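Local structure of bacterial transferase hexapeptide (Three repeats) family protein (4M9C) at residues I57-I68 with L83-V93. The protein probably transfers an acetyl group to an amino-sugar nucleotide in the biosynthesis of UDP-N,N'-diacetylbacillosamine. Sequence-based numbering, arbitrary orientation.
Sequences ISKPADHKAVTI and LEKDGVQHLAV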
loop_
_atom_site.group_PDB
_atom_site.type_symbol
_atom_site.label_atom_id
_atom_site.label_comp_id
_atom_site.label_asym_id
_atom_site.label_seq_id
_atom_site.Cartn_x
_atom_site.Cartn_y
_atom_site.Cartn_z
ATOM N N ILE A 57 36.719 -6.200 -0.341
ATOM C CA ILE A 57 37.226 -7.503 -0.747
ATOM C C ILE A 57 38.484 -7.884 0.039
ATOM O O ILE A 57 38.724 -9.061 0.311
ATOM C CB ILE A 57 37.554 -7.526 -2.251
ATOM C CG1 ILE A 57 36.271 -7.464 -3.082
ATOM C CG2 ILE A 57 38.346 -8.770 -2.602
ATOM C CD1 ILE A 57 35.348 -8.643 -2.868
ATOM N N SER A 58 39.286 -6.887 0.405
ATOM C CA SER A 58 40.561 -7.158 1.064
ATOM C C SER A 58 40.400 -7.510 2.546
ATOM O O SER A 58 41.335 -8.019 3.167
ATOM C CB SER A 58 41.532 -5.981 0.888
ATOM O OG SER A 58 41.226 -4.917 1.775
ATOM N N LYS A 59 39.219 -7.254 3.111
ATOM C CA LYS A 59 39.006 -7.537 4.529
ATOM C C LYS A 59 39.368 -8.977 4.869
ATOM O O LYS A 59 39.180 -9.883 4.052
ATOM C CB LYS A 59 37.558 -7.266 4.949
ATOM C CG LYS A 59 37.159 -5.805 4.957
ATOM C CD LYS A 59 37.835 -5.056 6.087
ATOM C CE LYS A 59 37.533 -3.564 6.011
ATOM N NZ LYS A 59 38.326 -2.776 7.001
ATOM N N PRO A 60 39.895 -9.193 6.082
ATOM C CA PRO A 60 40.096 -10.560 6.557
ATOM C C PRO A 60 38.743 -11.059 7.021
ATOM O O PRO A 60 38.158 -10.499 7.951
ATOM C CB PRO A 60 41.022 -10.372 7.750
ATOM C CG PRO A 60 40.615 -9.036 8.308
ATOM C CD PRO A 60 40.247 -8.191 7.106
ATOM N N ALA A 61 38.227 -12.079 6.355
ATOM C CA ALA A 61 36.923 -12.611 6.694
ATOM C C ALA A 61 36.694 -13.833 5.845
ATOM O O ALA A 61 36.700 -13.752 4.615
ATOM C CB ALA A 61 35.837 -11.581 6.445
ATOM N N ASP A 62 36.508 -14.969 6.508
ATOM C CA ASP A 62 36.275 -16.226 5.818
ATOM C C ASP A 62 35.224 -16.035 4.733
ATOM O O ASP A 62 35.431 -16.417 3.578
ATOM C CB ASP A 62 35.816 -17.295 6.811
ATOM N N HIS A 63 34.106 -15.419 5.105
ATOM C CA HIS A 63 32.982 -15.291 4.187
ATOM C C HIS A 63 32.543 -13.847 3.991
ATOM O O HIS A 63 32.452 -13.076 4.947
ATOM C CB HIS A 63 31.815 -16.152 4.669
ATOM C CG HIS A 63 32.161 -17.601 4.793
ATOM N ND1 HIS A 63 32.584 -18.166 5.976
ATOM C CD2 HIS A 63 32.169 -18.597 3.875
ATOM C CE1 HIS A 63 32.824 -19.452 5.785
ATOM N NE2 HIS A 63 32.580 -19.738 4.520
ATOM N N LYS A 64 32.298 -13.486 2.737
ATOM C CA LYS A 64 31.791 -12.164 2.409
ATOM C C LYS A 64 30.484 -12.302 1.619
ATOM O O LYS A 64 30.370 -13.147 0.730
ATOM C CB LYS A 64 32.828 -11.356 1.617
ATOM C CG LYS A 64 34.194 -11.206 2.313
ATOM C CD LYS A 64 35.047 -10.159 1.634
ATOM C CE LYS A 64 36.459 -10.096 2.226
ATOM N NZ LYS A 64 37.235 -11.316 1.871
ATOM N N ALA A 65 29.499 -11.479 1.963
ATOM C CA ALA A 65 28.202 -11.493 1.292
ATOM C C ALA A 65 27.726 -10.063 1.047
ATOM O O ALA A 65 28.020 -9.147 1.824
ATOM C CB ALA A 65 27.182 -12.266 2.126
ATOM N N VAL A 66 26.991 -9.868 -0.038
ATOM C CA VAL A 66 26.578 -8.526 -0.412
ATOM C C VAL A 66 25.119 -8.485 -0.867
ATOM O O VAL A 66 24.642 -9.395 -1.541
ATOM C CB VAL A 66 27.491 -7.974 -1.526
ATOM C CG1 VAL A 66 26.838 -6.783 -2.241
ATOM C CG2 VAL A 66 28.860 -7.596 -0.957
ATOM N N THR A 67 24.416 -7.430 -0.473
ATOM C CA THR A 67 23.157 -7.078 -1.114
ATOM C C THR A 67 23.392 -5.783 -1.886
ATOM O O THR A 67 23.956 -4.819 -1.360
ATOM C CB THR A 67 21.987 -6.918 -0.097
ATOM O OG1 THR A 67 20.830 -6.408 -0.773
ATOM C CG2 THR A 67 22.368 -5.943 1.006
ATOM N N ILE A 68 22.987 -5.774 -3.150
ATOM C CA ILE A 68 23.184 -4.610 -3.998
ATOM C C ILE A 68 21.942 -3.727 -3.896
ATOM O O ILE A 68 20.876 -4.095 -4.374
ATOM C CB ILE A 68 23.398 -5.046 -5.456
ATOM C CG1 ILE A 68 24.677 -5.897 -5.569
ATOM C CG2 ILE A 68 23.432 -3.822 -6.392
ATOM C CD1 ILE A 68 24.781 -6.701 -6.872
ATOM N N LEU A 83 31.217 -9.057 -8.661
ATOM C CA LEU A 83 31.169 -9.848 -7.424
ATOM C C LEU A 83 31.439 -11.333 -7.660
ATOM O O LEU A 83 32.017 -12.009 -6.808
ATOM C CB LEU A 83 29.816 -9.702 -6.712
ATOM C CG LEU A 83 29.405 -8.370 -6.080
ATOM C CD1 LEU A 83 27.958 -8.447 -5.597
ATOM C CD2 LEU A 83 30.321 -7.998 -4.947
ATOM N N GLU A 84 31.005 -11.845 -8.804
ATOM C CA GLU A 84 31.231 -13.252 -9.118
ATOM C C GLU A 84 32.731 -13.554 -9.253
ATOM O O GLU A 84 33.200 -14.591 -8.786
ATOM C CB GLU A 84 30.460 -13.662 -10.377
ATOM C CG GLU A 84 28.931 -13.563 -10.242
ATOM C CD GLU A 84 28.317 -14.772 -9.554
ATOM O OE1 GLU A 84 29.045 -15.762 -9.323
ATOM O OE2 GLU A 84 27.102 -14.739 -9.250
ATOM N N LYS A 85 33.476 -12.638 -9.871
ATOM C CA LYS A 85 34.929 -12.791 -10.020
ATOM C C LYS A 85 35.618 -13.068 -8.689
ATOM O O LYS A 85 36.552 -13.867 -8.621
ATOM C CB LYS A 85 35.562 -11.549 -10.668
ATOM C CG LYS A 85 35.487 -11.507 -12.195
ATOM N N ASP A 86 35.164 -12.396 -7.634
ATOM C CA ASP A 86 35.781 -12.537 -6.318
ATOM C C ASP A 86 35.053 -13.564 -5.458
ATOM O O ASP A 86 35.366 -13.733 -4.276
ATOM C CB ASP A 86 35.841 -11.189 -5.594
ATOM C CG ASP A 86 36.823 -10.219 -6.237
ATOM O OD1 ASP A 86 38.046 -10.403 -6.046
ATOM O OD2 ASP A 86 36.376 -9.266 -6.916
ATOM N N GLY A 87 34.085 -14.249 -6.056
ATOM C CA GLY A 87 33.329 -15.274 -5.357
ATOM C C GLY A 87 32.542 -14.781 -4.154
ATOM O O GLY A 87 32.380 -15.505 -3.177
ATOM N N VAL A 88 32.052 -13.547 -4.219
ATOM C CA VAL A 88 31.230 -13.001 -3.141
ATOM C C VAL A 88 29.805 -13.555 -3.231
ATOM O O VAL A 88 29.244 -13.711 -4.319
ATOM C CB VAL A 88 31.196 -11.455 -3.169
ATOM C CG1 VAL A 88 30.332 -10.911 -2.035
ATOM C CG2 VAL A 88 32.603 -10.897 -3.087
ATOM N N GLN A 89 29.229 -13.849 -2.077
ATOM C CA GLN A 89 27.911 -14.462 -1.990
ATOM C C GLN A 89 26.809 -13.405 -2.103
ATOM O O GLN A 89 26.954 -12.290 -1.603
ATOM C CB GLN A 89 27.814 -15.216 -0.665
ATOM C CG GLN A 89 26.423 -15.706 -0.282
ATOM C CD GLN A 89 26.420 -16.401 1.080
ATOM O OE1 GLN A 89 25.364 -16.611 1.685
ATOM N NE2 GLN A 89 27.611 -16.758 1.565
ATOM N N HIS A 90 25.720 -13.747 -2.780
ATOM C CA HIS A 90 24.612 -12.818 -2.948
ATOM C C HIS A 90 23.541 -13.077 -1.903
ATOM O O HIS A 90 23.089 -14.204 -1.742
ATOM C CB HIS A 90 23.990 -12.985 -4.326
ATOM C CG HIS A 90 24.945 -12.748 -5.451
ATOM N ND1 HIS A 90 25.482 -11.507 -5.722
ATOM C CD2 HIS A 90 25.451 -13.591 -6.383
ATOM C CE1 HIS A 90 26.281 -11.598 -6.770
ATOM N NE2 HIS A 90 26.278 -12.852 -7.190
ATOM N N LEU A 91 23.117 -12.024 -1.218
ATOM C CA LEU A 91 22.088 -12.128 -0.195
ATOM C C LEU A 91 20.694 -11.857 -0.753
ATOM O O LEU A 91 20.522 -11.046 -1.671
ATOM C CB LEU A 91 22.370 -11.125 0.920
ATOM C CG LEU A 91 23.676 -11.348 1.662
ATOM C CD1 LEU A 91 23.954 -10.175 2.569
ATOM C CD2 LEU A 91 23.574 -12.638 2.461
ATOM N N ALA A 92 19.704 -12.537 -0.191
ATOM C CA ALA A 92 18.308 -12.193 -0.435
ATOM C C ALA A 92 17.808 -11.434 0.789
ATOM O O ALA A 92 18.058 -11.839 1.926
ATOM C CB ALA A 92 17.471 -13.457 -0.669
ATOM N N VAL A 93 17.103 -10.334 0.561
ATOM C CA VAL A 93 16.649 -9.493 1.656
ATOM C C VAL A 93 15.158 -9.240 1.492
ATOM O O VAL A 93 14.722 -8.821 0.422
ATOM C CB VAL A 93 17.413 -8.150 1.635
ATOM C CG1 VAL A 93 16.880 -7.192 2.689
ATOM C CG2 VAL A 93 18.890 -8.393 1.847
HETATM O O HOH W 1 24.290 -9.434 -4.238
HETATM O O HOH W 2 19.669 -8.456 -2.048
#
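His-90 meets Val-66 through a water that lies at the edge of the imidazole, in its plane, 2.8 Å from His-90 ND1, and donates to Val-66 O. One face of the ring carries Val-88 O above its centre, and at the edge His-90 NE2 gives a hydrogen bond to Glu-84 OE2 (2.9 Å), which it meets from above the carboxylate plane. Bonds at both nitrogens hold the ring's rotation; Phe-127 adds an edge-to-face ring contact. Val-66 O is gripped twice, since Leu-91 N also donates to it. Val-66 N in turn donates to Gln-89 O (2.9 Å), and Gln-89 N to Lys-64 O, which completes a short parallel ladder.

The two sides of this ladder pack differently. On one, Ala-65 CB rests against the fork of Leu-91, 3.6 Å from Leu-91 CD2. On the other, the branches of Val-66 part: CG2, anti to the carbonyl carbon, touches Val-88 CG1 (3.8 Å), while CG1, anti to the backbone N (chi1 162°), reaches Leu-83 CD1. That same methyl of Leu-83 meets Ile-68 CD1 tip to tip at 3.8 Å. At the opposite end of the contact, on helix 53-58, Ile-57 CD1 lies 3.6 Å from Val-88 CG2 and also touches CB of Asp-86, a residue whose OD2 is hydrogen-bonded to Tyr-53 OH. A second water accepts from Thr-67 OG1 and donates to Leu-91 O, extending the link beyond the last direct bond.

Gly-87, at positive phi, ends helix 73-85 in a Schellman motif and turns the chain into strand 89-90. Through the parallel pairing of strands 63-68 and 89-90, joined by this helix, the segments form a beta-alpha-beta crossover at the margin of the largely parallel, Rossmann-like sheet of the PglD N-terminal domain, with 89-90 its edge strand within the chain.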